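Local coordinates for flavin-nucleotide-binding protein (PDB 6RK0) that is a flavocytochrome that binds FAD and heme b and probably works as a low-potential terminal oxidase associated with the iron-only nitrogenase, at residues Glu33-Ile38 / Ala167-Lys172; Val47-Asn52 / Phe80-His85; Pro142-Arg147 / Pro214-Ile219. All blocks are in the same frame, centred on the assembly; numbering follows the deposited sequence.

Interaction 1 of 3, residues Glu33-Ile38 / Ala167-Lys172. With FAD (flavin-adenine dinucleotide), chain G.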
loop_
_atom_site.group_PDB
_atom_site.type_symbol
_atom_site.label_atom_id
_atom_site.label_comp_id
_atom_site.label_asym_id
_atom_site.label_seq_id
_atom_site.Cartn_x
_atom_site.Cartn_y
_atom_site.Cartn_z
ATOM N N GLU A 33 17.515 -9.532 8.873
ATOM C CA GLU A 33 16.425 -10.294 9.475
ATOM C C GLU A 33 15.119 -9.506 9.450
ATOM O O GLU A 33 14.060 -10.056 9.128
ATOM C CB GLU A 33 16.795 -10.668 10.911
ATOM C CG GLU A 33 15.741 -11.500 11.578
ATOM C CD GLU A 33 16.137 -11.936 12.977
ATOM O OE1 GLU A 33 17.347 -11.868 13.333
ATOM O OE2 GLU A 33 15.228 -12.352 13.722
ATOM N N THR A 34 15.176 -8.219 9.783
ATOM C CA THR A 34 13.981 -7.381 9.739
ATOM C C THR A 34 13.510 -7.160 8.302
ATOM O O THR A 34 12.310 -7.242 8.013
ATOM C CB THR A 34 14.221 -6.057 10.458
ATOM O OG1 THR A 34 14.548 -6.318 11.831
ATOM C CG2 THR A 34 12.954 -5.172 10.387
ATOM N N VAL A 35 14.436 -6.889 7.389
ATOM C CA VAL A 35 14.072 -6.716 5.980
ATOM C C VAL A 35 13.278 -7.915 5.505
ATOM O O VAL A 35 12.194 -7.797 4.937
ATOM C CB VAL A 35 15.337 -6.491 5.126
ATOM C CG1 VAL A 35 15.046 -6.525 3.645
ATOM C CG2 VAL A 35 16.055 -5.202 5.537
ATOM N N LYS A 36 13.848 -9.115 5.709
ATOM C CA LYS A 36 13.195 -10.347 5.259
ATOM C C LYS A 36 11.865 -10.575 5.960
ATOM O O LYS A 36 10.902 -11.036 5.339
ATOM C CB LYS A 36 14.124 -11.551 5.465
ATOM C CG LYS A 36 15.305 -11.527 4.544
ATOM C CD LYS A 36 16.248 -12.710 4.814
ATOM C CE LYS A 36 17.421 -12.714 3.856
ATOM N NZ LYS A 36 18.230 -13.947 4.084
ATOM N N ALA A 37 11.786 -10.272 7.259
ATOM C CA ALA A 37 10.543 -10.519 7.980
ATOM C C ALA A 37 9.412 -9.642 7.468
ATOM O O ALA A 37 8.253 -10.083 7.412
ATOM C CB ALA A 37 10.728 -10.310 9.474
ATOM N N ILE A 38 9.705 -8.397 7.079
ATOM C CA ILE A 38 8.658 -7.545 6.523
ATOM C C ILE A 38 8.280 -8.026 5.128
ATOM O O ILE A 38 7.098 -8.177 4.802
ATOM C CB ILE A 38 9.095 -6.070 6.540
ATOM C CG1 ILE A 38 9.360 -5.585 7.976
ATOM C CG2 ILE A 38 8.048 -5.203 5.874
ATOM C CD1 ILE A 38 10.000 -4.213 8.107
ATOM N N ALA A 167 19.565 -5.918 -0.837
ATOM C CA ALA A 167 20.683 -5.450 -0.028
ATOM C C ALA A 167 20.593 -3.967 0.317
ATOM O O ALA A 167 20.975 -3.573 1.422
ATOM C CB ALA A 167 21.978 -5.726 -0.767
ATOM N N GLU A 168 20.153 -3.121 -0.615
ATOM C CA GLU A 168 20.149 -1.676 -0.369
ATOM C C GLU A 168 18.768 -1.311 0.178
ATOM O O GLU A 168 17.902 -0.820 -0.530
ATOM C CB GLU A 168 20.510 -0.886 -1.621
ATOM C CG GLU A 168 20.865 0.539 -1.260
ATOM C CD GLU A 168 21.147 1.455 -2.421
ATOM O OE1 GLU A 168 21.069 1.044 -3.597
ATOM O OE2 GLU A 168 21.411 2.648 -2.154
ATOM N N ALA A 169 18.588 -1.615 1.455
ATOM C CA ALA A 169 17.264 -1.567 2.092
ATOM C C ALA A 169 17.291 -0.758 3.377
ATOM O O ALA A 169 18.215 -0.865 4.192
ATOM C CB ALA A 169 16.817 -2.994 2.481
ATOM N N SER A 170 16.211 -0.010 3.591
ATOM C CA SER A 170 15.942 0.630 4.871
ATOM C C SER A 170 14.578 0.175 5.358
ATOM O O SER A 170 13.625 0.076 4.566
ATOM C CB SER A 170 15.976 2.146 4.759
ATOM O OG SER A 170 15.099 2.611 3.757
ATOM N N CYS A 171 14.470 -0.058 6.667
ATOM C CA CYS A 171 13.180 -0.306 7.283
ATOM C C CYS A 171 12.871 0.735 8.341
ATOM O O CYS A 171 13.792 1.275 8.980
ATOM C CB CYS A 171 13.089 -1.663 7.969
ATOM S SG CYS A 171 13.722 -3.046 7.041
ATOM N N LYS A 172 11.580 0.968 8.585
ATOM C CA LYS A 172 11.116 1.648 9.771
ATOM C C LYS A 172 10.010 0.804 10.359
ATOM O O LYS A 172 9.171 0.268 9.621
ATOM C CB LYS A 172 10.612 3.100 9.513
ATOM C CG LYS A 172 11.725 4.069 9.149
ATOM C CD LYS A 172 11.214 5.430 8.746
ATOM C CE LYS A 172 10.640 6.314 9.876
ATOM N NZ LYS A 172 10.153 7.617 9.325
HETATM P PA FAD G . 13.977 10.699 5.390
HETATM O O1A FAD G . 14.400 10.234 6.733
HETATM O O2A FAD G . 14.454 12.039 4.930
HETATM O O5B FAD G . 14.333 9.592 4.305
HETATM C C5B FAD G . 15.702 9.156 4.165
HETATM C C4B FAD G . 15.722 7.682 3.859
HETATM O O4B FAD G . 15.076 6.967 4.933
HETATM C C3B FAD G . 14.944 7.251 2.627
HETATM O O3B FAD G . 15.642 7.515 1.427
HETATM C C2B FAD G . 14.680 5.777 2.923
HETATM O O2B FAD G . 15.810 5.023 2.560
HETATM C C1B FAD G . 14.474 5.784 4.438
HETATM N N9A FAD G . 13.062 5.810 4.818
HETATM C C8A FAD G . 12.247 6.894 4.980
HETATM N N7A FAD G . 11.010 6.574 5.257
HETATM C C5A FAD G . 11.004 5.192 5.264
HETATM C C6A FAD G . 9.978 4.244 5.492
HETATM N N6A FAD G . 8.692 4.560 5.733
HETATM N N1A FAD G . 10.312 2.934 5.407
HETATM C C2A FAD G . 11.579 2.609 5.140
HETATM N N3A FAD G . 12.626 3.401 4.902
HETATM C C4A FAD G . 12.263 4.705 4.998
HETATM N N1 FAD G . 4.853 10.071 7.484
HETATM C C2 FAD G . 4.250 11.294 7.587
HETATM O O2 FAD G . 4.907 12.345 7.592
HETATM N N3 FAD G . 2.877 11.383 7.654
HETATM C C4 FAD G . 2.022 10.324 7.630
HETATM O O4 FAD G . 0.801 10.480 7.628
HETATM C C4X FAD G . 2.677 9.036 7.578
HETATM N N5 FAD G . 1.912 7.928 7.590
HETATM C C5X FAD G . 2.552 6.694 7.451
HETATM C C6 FAD G . 1.770 5.527 7.389
HETATM C C7 FAD G . 2.360 4.275 7.221
HETATM C C7M FAD G . 1.499 3.031 7.178
HETATM C C8 FAD G . 3.765 4.192 7.099
HETATM C C8M FAD G . 4.438 2.888 6.834
HETATM C C9 FAD G . 4.536 5.347 7.199
HETATM C C9A FAD G . 3.953 6.591 7.348
HETATM N N10 FAD G . 4.715 7.778 7.454
HETATM C C10 FAD G . 4.093 9.013 7.485
HETATM C "C1'" FAD G . 6.186 7.767 7.395
HETATM C "C2'" FAD G . 6.704 8.054 5.997
HETATM O "O2'" FAD G . 6.654 6.868 5.221
HETATM C "C3'" FAD G . 8.143 8.560 6.054
HETATM O "O3'" FAD G . 8.955 7.602 6.718
HETATM C "C4'" FAD G . 8.277 9.907 6.754
HETATM O "O4'" FAD G . 7.336 10.828 6.201
HETATM C "C5'" FAD G . 9.658 10.478 6.570
HETATM O "O5'" FAD G . 9.974 10.538 5.162
HETATM P P FAD G . 11.203 11.369 4.627
HETATM O O1P FAD G . 11.166 12.794 5.112
HETATM O O2P FAD G . 11.283 11.126 3.127
HETATM O O3P FAD G . 12.398 10.584 5.339
#
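The side chain of Lys172 lies over one face of the FAD adenine, its CD 3.5 Å from C5A, and the carbonyl carbon of Cys171 approaches C2A on that same side. At the adenine edge, close to the ring plane, Ser170 OG gives its proton to N3A at 2.8 Å and accepts one from the ribose hydroxyl O2B of FAD, so one hydroxyl grips base and sugar together. OG can do this because it stands between the backbone N and the carbonyl carbon (chi1 55°). The Lys172 chain bends at chi3 (72°), which sets the course of CE; NZ beyond it lies 2.9 Å from O3' of the FAD ribityl chain and also bonds the heme oxygen O2A. The next residue back along the strand, Cys171, points to the other side, toward helix 32-40. Its SG sits against Val35 CG2 at 3.5 Å, with Thr34 CG2 further off, and Ile38 CD1 lies 4.0 Å from Cys171 CB. Val35 CG2 also meets Ala169 CB at 3.8 Å. The helix runs across the strand at 75°, their axes 8.7 Å apart, and no hydrogen bond joins the two. Thr34 turns its hydroxyl to Asp31 instead. The strand belongs to the antiparallel sheet of a pyridoxamine 5'-phosphate oxidase-like fold, with strand 108-118 beside it. An alanine at Lys172 would probably leave FAD O3' and the heme O2A without their shared ammonium partner and uncover the adenine face over C5A. Alternation along one strand thus gives it two chemistries: a greasy face of Ala169 and Cys171 under the helix, and a polar face of Ser170 and Lys172 that holds one cofactor and, through a single amine, links it to the other.

Interaction 2 of 3, residues Val47-Asn52 / Phe80-His85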
loop_
_atom_site.group_PDB
_atom_site.type_symbol
_atom_site.label_atom_id
_atom_site.label_comp_id
_atom_site.label_asym_id
_atom_site.label_seq_id
_atom_site.Cartn_x
_atom_site.Cartn_y
_atom_site.Cartn_z
ATOM N N VAL A 47 5.807 -0.012 -6.464
ATOM C CA VAL A 47 7.053 0.228 -7.196
ATOM C C VAL A 47 7.040 1.625 -7.781
ATOM O O VAL A 47 6.094 1.983 -8.511
ATOM C CB VAL A 47 7.262 -0.826 -8.301
ATOM C CG1 VAL A 47 8.486 -0.480 -9.157
ATOM C CG2 VAL A 47 7.409 -2.202 -7.696
ATOM N N GLY A 48 8.094 2.395 -7.502
ATOM C CA GLY A 48 8.244 3.749 -8.044
ATOM C C GLY A 48 9.159 3.700 -9.256
ATOM O O GLY A 48 10.234 3.115 -9.209
ATOM N N CYS A 49 8.721 4.347 -10.335
ATOM C CA CYS A 49 9.484 4.317 -11.583
ATOM C C CYS A 49 9.084 5.545 -12.385
ATOM O O CYS A 49 7.892 5.796 -12.578
ATOM C CB CYS A 49 9.187 3.014 -12.333
ATOM S SG CYS A 49 10.263 2.768 -13.783
ATOM N N MET A 50 10.083 6.287 -12.882
ATOM C CA MET A 50 9.812 7.448 -13.725
ATOM C C MET A 50 9.413 6.997 -15.116
ATOM O O MET A 50 10.210 6.339 -15.800
ATOM C CB MET A 50 11.080 8.309 -13.800
ATOM C CG MET A 50 11.055 9.394 -14.863
ATOM S SD MET A 50 9.823 10.637 -14.547
ATOM C CE MET A 50 10.080 10.774 -12.846
ATOM N N MET A 51 8.182 7.309 -15.517
ATOM C CA MET A 51 7.629 6.940 -16.816
ATOM C C MET A 51 6.777 8.086 -17.301
ATOM O O MET A 51 5.999 8.655 -16.522
ATOM C CB MET A 51 6.770 5.673 -16.717
ATOM C CG MET A 51 7.558 4.470 -16.208
ATOM S SD MET A 51 6.610 2.943 -16.128
ATOM C CE MET A 51 5.486 3.279 -14.751
ATOM N N ASN A 52 6.940 8.467 -18.562
ATOM C CA ASN A 52 6.125 9.531 -19.120
ATOM C C ASN A 52 6.186 10.802 -18.277
ATOM O O ASN A 52 5.175 11.480 -18.104
ATOM C CB ASN A 52 4.695 9.075 -19.341
ATOM C CG ASN A 52 3.930 9.965 -20.287
ATOM O OD1 ASN A 52 4.497 10.703 -21.096
ATOM N ND2 ASN A 52 2.616 9.875 -20.214
ATOM N N PHE A 80 8.430 -2.697 -17.233
ATOM C CA PHE A 80 9.517 -3.625 -17.502
ATOM C C PHE A 80 10.500 -3.051 -18.497
ATOM O O PHE A 80 11.702 -3.294 -18.393
ATOM C CB PHE A 80 8.918 -4.973 -17.904
ATOM C CG PHE A 80 8.079 -5.540 -16.795
ATOM C CD1 PHE A 80 8.693 -6.103 -15.685
ATOM C CD2 PHE A 80 6.691 -5.358 -16.798
ATOM C CE1 PHE A 80 7.932 -6.500 -14.606
ATOM C CE2 PHE A 80 5.948 -5.727 -15.721
ATOM C CZ PHE A 80 6.549 -6.304 -14.621
ATOM N N LYS A 81 10.039 -2.224 -19.425
ATOM C CA LYS A 81 10.972 -1.483 -20.273
ATOM C C LYS A 81 11.710 -0.391 -19.491
ATOM O O LYS A 81 12.928 -0.224 -19.605
ATOM C CB LYS A 81 10.216 -0.887 -21.454
ATOM C CG LYS A 81 11.131 -0.122 -22.361
ATOM C CD LYS A 81 10.415 0.417 -23.590
ATOM C CE LYS A 81 11.389 1.209 -24.465
ATOM N NZ LYS A 81 10.742 1.736 -25.697
ATOM N N ALA A 82 11.001 0.340 -18.664
ATOM C CA ALA A 82 11.596 1.485 -17.994
ATOM C C ALA A 82 12.607 1.098 -16.923
ATOM O O ALA A 82 13.574 1.830 -16.689
ATOM C CB ALA A 82 10.502 2.369 -17.425
ATOM N N LEU A 83 12.439 -0.047 -16.278
ATOM C CA LEU A 83 13.306 -0.361 -15.146
ATOM C C LEU A 83 14.727 -0.693 -15.584
ATOM O O LEU A 83 15.637 -0.635 -14.759
ATOM C CB LEU A 83 12.676 -1.425 -14.250
ATOM C CG LEU A 83 12.467 -2.796 -14.853
ATOM C CD1 LEU A 83 13.748 -3.613 -14.918
ATOM C CD2 LEU A 83 11.413 -3.614 -14.015
ATOM N N GLU A 84 14.952 -0.988 -16.858
ATOM C CA GLU A 84 16.301 -1.388 -17.231
ATOM C C GLU A 84 17.299 -0.232 -17.173
ATOM O O GLU A 84 18.510 -0.463 -17.107
ATOM C CB GLU A 84 16.284 -2.075 -18.598
ATOM C CG GLU A 84 15.595 -3.436 -18.539
ATOM C CD GLU A 84 15.905 -4.295 -19.741
ATOM O OE1 GLU A 84 15.398 -3.966 -20.834
ATOM O OE2 GLU A 84 16.656 -5.287 -19.591
ATOM N N HIS A 85 16.821 0.997 -17.192
ATOM C CA HIS A 85 17.690 2.153 -17.349
ATOM C C HIS A 85 17.582 3.176 -16.218
ATOM O O HIS A 85 18.035 4.313 -16.379
ATOM C CB HIS A 85 17.431 2.800 -18.704
ATOM C CG HIS A 85 17.565 1.839 -19.848
ATOM N ND1 HIS A 85 18.761 1.234 -20.170
ATOM C CD2 HIS A 85 16.650 1.347 -20.716
ATOM C CE1 HIS A 85 18.580 0.425 -21.199
ATOM N NE2 HIS A 85 17.308 0.476 -21.550
#
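The methyl group of Ala82 overlaps two side chains of strand 44-51, meeting Cys49 SG at 3.7 Å from CB and the Met51 chain beside it. The strand forms an antiparallel hairpin with strand 54-65 in the sheet of a pyridoxamine 5'-phosphate oxidase-like fold, and the short helix 78-82 packs on it near its end. Cys49 and Met51, two residues apart, both reach the helix, whereas the side chain of Met50 between them leads away to pack on Met50 of the second subunit. In Cys49, SG stands anti to the backbone N (chi1 -172°), which points it at the Ala82 methyl. Met51 CG comes to 3.8 Å from Ala82 CB. The two strand side chains also touch each other, Cys49 SG lying 4.0 Å from Met51 CG, so the alanine methyl closes a small apolar triangle. No hydrogen bond crosses between the segments; Met50 N is instead bonded by Gln86 OE1, just past the segment 80-85. The backbones stay well separated, with 6.8 Å between CA of Met51 and CA of Ala82, a gap bridged by the side chains. Around this small joint the packing spreads in other directions. Phe80 turns away from the strand to meet the ring of Trp71, and Leu83 rests on Ala162 and Leu122. Cys49 continues onto Ile88 of strand 88-100. Met51 packs on Phe56 across the hairpin, and its side chain comes within about 4 Å of bound FAD and of the side chain of Arg78, an FAD-binding residue at the start of the same helix. Chi2 of Met51 is extended (-178°), and the sulfur SD it places passes 4.1 Å from Ala82 CB.

Interaction 3 of 3, residues Pro142-Arg147 / Pro214-Ile219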
loop_
_atom_site.group_PDB
_atom_site.type_symbol
_atom_site.label_atom_id
_atom_site.label_comp_id
_atom_site.label_asym_id
_atom_site.label_seq_id
_atom_site.Cartn_x
_atom_site.Cartn_y
_atom_site.Cartn_z
ATOM N N PRO A 142 0.529 -23.564 -1.194
ATOM C CA PRO A 142 1.412 -24.717 -1.390
ATOM C C PRO A 142 0.798 -25.729 -2.355
ATOM O O PRO A 142 -0.405 -26.017 -2.310
ATOM C CB PRO A 142 1.554 -25.304 0.023
ATOM C CG PRO A 142 1.324 -24.137 0.943
ATOM C CD PRO A 142 0.261 -23.317 0.240
ATOM N N GLY A 143 1.649 -26.239 -3.251
ATOM C CA GLY A 143 1.286 -27.305 -4.168
ATOM C C GLY A 143 0.337 -26.891 -5.281
ATOM O O GLY A 143 -0.128 -27.747 -6.038
ATOM N N GLU A 144 0.037 -25.595 -5.423
ATOM C CA GLU A 144 -1.027 -25.207 -6.319
ATOM C C GLU A 144 -0.649 -25.332 -7.790
ATOM O O GLU A 144 -1.496 -25.726 -8.602
ATOM C CB GLU A 144 -1.504 -23.814 -5.984
ATOM C CG GLU A 144 -2.692 -23.361 -6.784
ATOM C CD GLU A 144 -4.013 -24.037 -6.429
ATOM O OE1 GLU A 144 -4.091 -24.941 -5.547
ATOM O OE2 GLU A 144 -4.991 -23.631 -7.113
ATOM N N TRP A 145 0.578 -24.974 -8.168
ATOM C CA TRP A 145 0.956 -24.919 -9.583
ATOM C C TRP A 145 0.672 -26.245 -10.285
ATOM O O TRP A 145 0.162 -26.280 -11.417
ATOM C CB TRP A 145 2.425 -24.547 -9.686
ATOM C CG TRP A 145 2.992 -24.496 -11.089
ATOM C CD1 TRP A 145 3.474 -25.549 -11.830
ATOM C CD2 TRP A 145 3.176 -23.314 -11.902
ATOM N NE1 TRP A 145 3.931 -25.087 -13.029
ATOM C CE2 TRP A 145 3.749 -23.725 -13.103
ATOM C CE3 TRP A 145 2.894 -21.958 -11.733
ATOM C CZ2 TRP A 145 4.090 -22.824 -14.108
ATOM C CZ3 TRP A 145 3.221 -21.049 -12.731
ATOM C CH2 TRP A 145 3.820 -21.489 -13.908
ATOM N N GLU A 146 0.991 -27.358 -9.603
ATOM C CA GLU A 146 0.803 -28.715 -10.098
ATOM C C GLU A 146 -0.644 -29.065 -10.383
ATOM O O GLU A 146 -0.885 -30.007 -11.157
ATOM C CB GLU A 146 1.327 -29.688 -9.007
ATOM C CG GLU A 146 0.564 -31.060 -8.865
ATOM C CD GLU A 146 1.362 -32.191 -8.191
ATOM O OE1 GLU A 146 2.312 -31.908 -7.431
ATOM O OE2 GLU A 146 1.046 -33.381 -8.443
ATOM N N ARG A 147 -1.580 -28.427 -9.659
ATOM C CA ARG A 147 -3.007 -28.698 -9.797
ATOM C C ARG A 147 -3.616 -28.074 -11.047
ATOM O O ARG A 147 -4.717 -28.454 -11.457
ATOM C CB ARG A 147 -3.803 -28.229 -8.563
ATOM C CG ARG A 147 -3.305 -28.776 -7.201
ATOM C CD ARG A 147 -4.132 -28.306 -6.023
ATOM N NE ARG A 147 -3.533 -28.893 -4.843
ATOM C CZ ARG A 147 -2.824 -28.237 -3.910
ATOM N NH1 ARG A 147 -2.666 -26.907 -3.919
ATOM N NH2 ARG A 147 -2.277 -28.936 -2.932
ATOM N N PRO A 214 -13.100 -30.963 -5.636
ATOM C CA PRO A 214 -13.115 -30.318 -4.318
ATOM C C PRO A 214 -12.033 -29.257 -4.179
ATOM O O PRO A 214 -11.040 -29.230 -4.905
ATOM C CB PRO A 214 -12.815 -31.480 -3.369
ATOM C CG PRO A 214 -11.974 -32.387 -4.193
ATOM C CD PRO A 214 -12.555 -32.335 -5.570
ATOM N N MET A 215 -12.240 -28.395 -3.198
ATOM C CA MET A 215 -11.246 -27.365 -2.897
ATOM C C MET A 215 -10.043 -28.002 -2.221
ATOM O O MET A 215 -10.198 -28.684 -1.195
ATOM C CB MET A 215 -11.836 -26.344 -1.960
ATOM C CG MET A 215 -10.830 -25.216 -1.663
ATOM S SD MET A 215 -11.387 -24.068 -0.402
ATOM C CE MET A 215 -11.027 -25.021 1.078
ATOM N N PRO A 216 -8.829 -27.777 -2.721
ATOM C CA PRO A 216 -7.651 -28.260 -1.985
ATOM C C PRO A 216 -7.583 -27.622 -0.604
ATOM O O PRO A 216 -7.762 -26.410 -0.446
ATOM C CB PRO A 216 -6.474 -27.781 -2.844
ATOM C CG PRO A 216 -7.046 -27.616 -4.221
ATOM C CD PRO A 216 -8.477 -27.173 -4.026
ATOM N N GLU A 217 -7.255 -28.424 0.408
ATOM C CA GLU A 217 -7.115 -27.870 1.751
ATOM C C GLU A 217 -6.017 -26.816 1.804
ATOM O O GLU A 217 -6.076 -25.901 2.627
ATOM C CB GLU A 217 -6.844 -28.998 2.755
ATOM C CG GLU A 217 -8.016 -29.950 2.937
ATOM C CD GLU A 217 -7.737 -31.017 3.978
ATOM O OE1 GLU A 217 -6.646 -30.970 4.592
ATOM O OE2 GLU A 217 -8.604 -31.900 4.181
ATOM N N ASP A 218 -5.017 -26.932 0.934
ATOM C CA ASP A 218 -3.929 -25.963 0.917
ATOM C C ASP A 218 -4.397 -24.539 0.616
ATOM O O ASP A 218 -3.667 -23.604 0.943
ATOM C CB ASP A 218 -2.844 -26.360 -0.086
ATOM C CG ASP A 218 -1.954 -27.471 0.429
ATOM O OD1 ASP A 218 -1.756 -27.556 1.671
ATOM O OD2 ASP A 218 -1.447 -28.280 -0.388
ATOM N N ILE A 219 -5.564 -24.353 -0.013
ATOM C CA ILE A 219 -6.077 -22.989 -0.217
ATOM C C ILE A 219 -6.176 -22.255 1.108
ATOM O O ILE A 219 -5.966 -21.033 1.166
ATOM C CB ILE A 219 -7.459 -23.039 -0.927
ATOM C CG1 ILE A 219 -7.466 -23.737 -2.299
ATOM C CG2 ILE A 219 -8.046 -21.649 -1.081
ATOM C CD1 ILE A 219 -6.453 -23.346 -3.232
#
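A salt-bridge network of Glu144, Arg147 and Asp218 fastens the loop after helix 126-140 to the C-terminal segment 214-219. Arg147 NH2 meets Asp218 OD2 at 2.8 Å, on the anti side of the carboxylate and somewhat out of its plane, through a bond bent to 146°. The guanidinium and carboxylate planes are 50° apart. Arg147 NH1 serves two acceptors: the anti lone pair of Glu144 OE1, in the guanidinium plane at 2.9 Å, and Pro142 O, also at 2.9 Å. The arginine thus bonds both Pro142 O and Asp218 OD2, two acceptors 3.1 Å apart, and probably offsets their repulsion. Its flat group is sandwiched: Pro216 CB lies 3.7 Å above one face, toward the rim, and Gly143 O is over the opposite face. Further down the extended arginine chain, CD touches Pro216 CG at 3.5 Å. Glu144 turns at chi2 (72°), and its OE1 also rests against Ile219 CD1 at 3.7 Å. The remaining aspartate oxygen, OD1, forms a salt bridge with Lys221. The neighbouring Trp145 points the other way, onto Arg134 and Val137 of helix 126-140, and touches the heme. Across the dimer, Ile219 packs on Ile194 of the second subunit, which lies in strand 192-200, and Glu144 packs on Ile100 of the same subunit.

Overall arrangement
Along the chain, interaction 2 is nested inside the loop closed by interaction 1, while interactions 1 and 3 cross, their segments alternating. Interactions 1 and 2 share the large antiparallel sheet: helix 32-40 leads directly to strand 44-51, yet the contact centres are about 22 Å apart. Interaction 3 is more distant, with its centre about 30 Å from that of interaction 1 and about 35 Å from that of interaction 2, and it joins two loops. None of the three touches another. Interactions 2 and 3 both reach the second subunit. Since each FAD is hydrogen-bonded by both subunits, the sheet and the dimer interface together probably shape the cofactor sites.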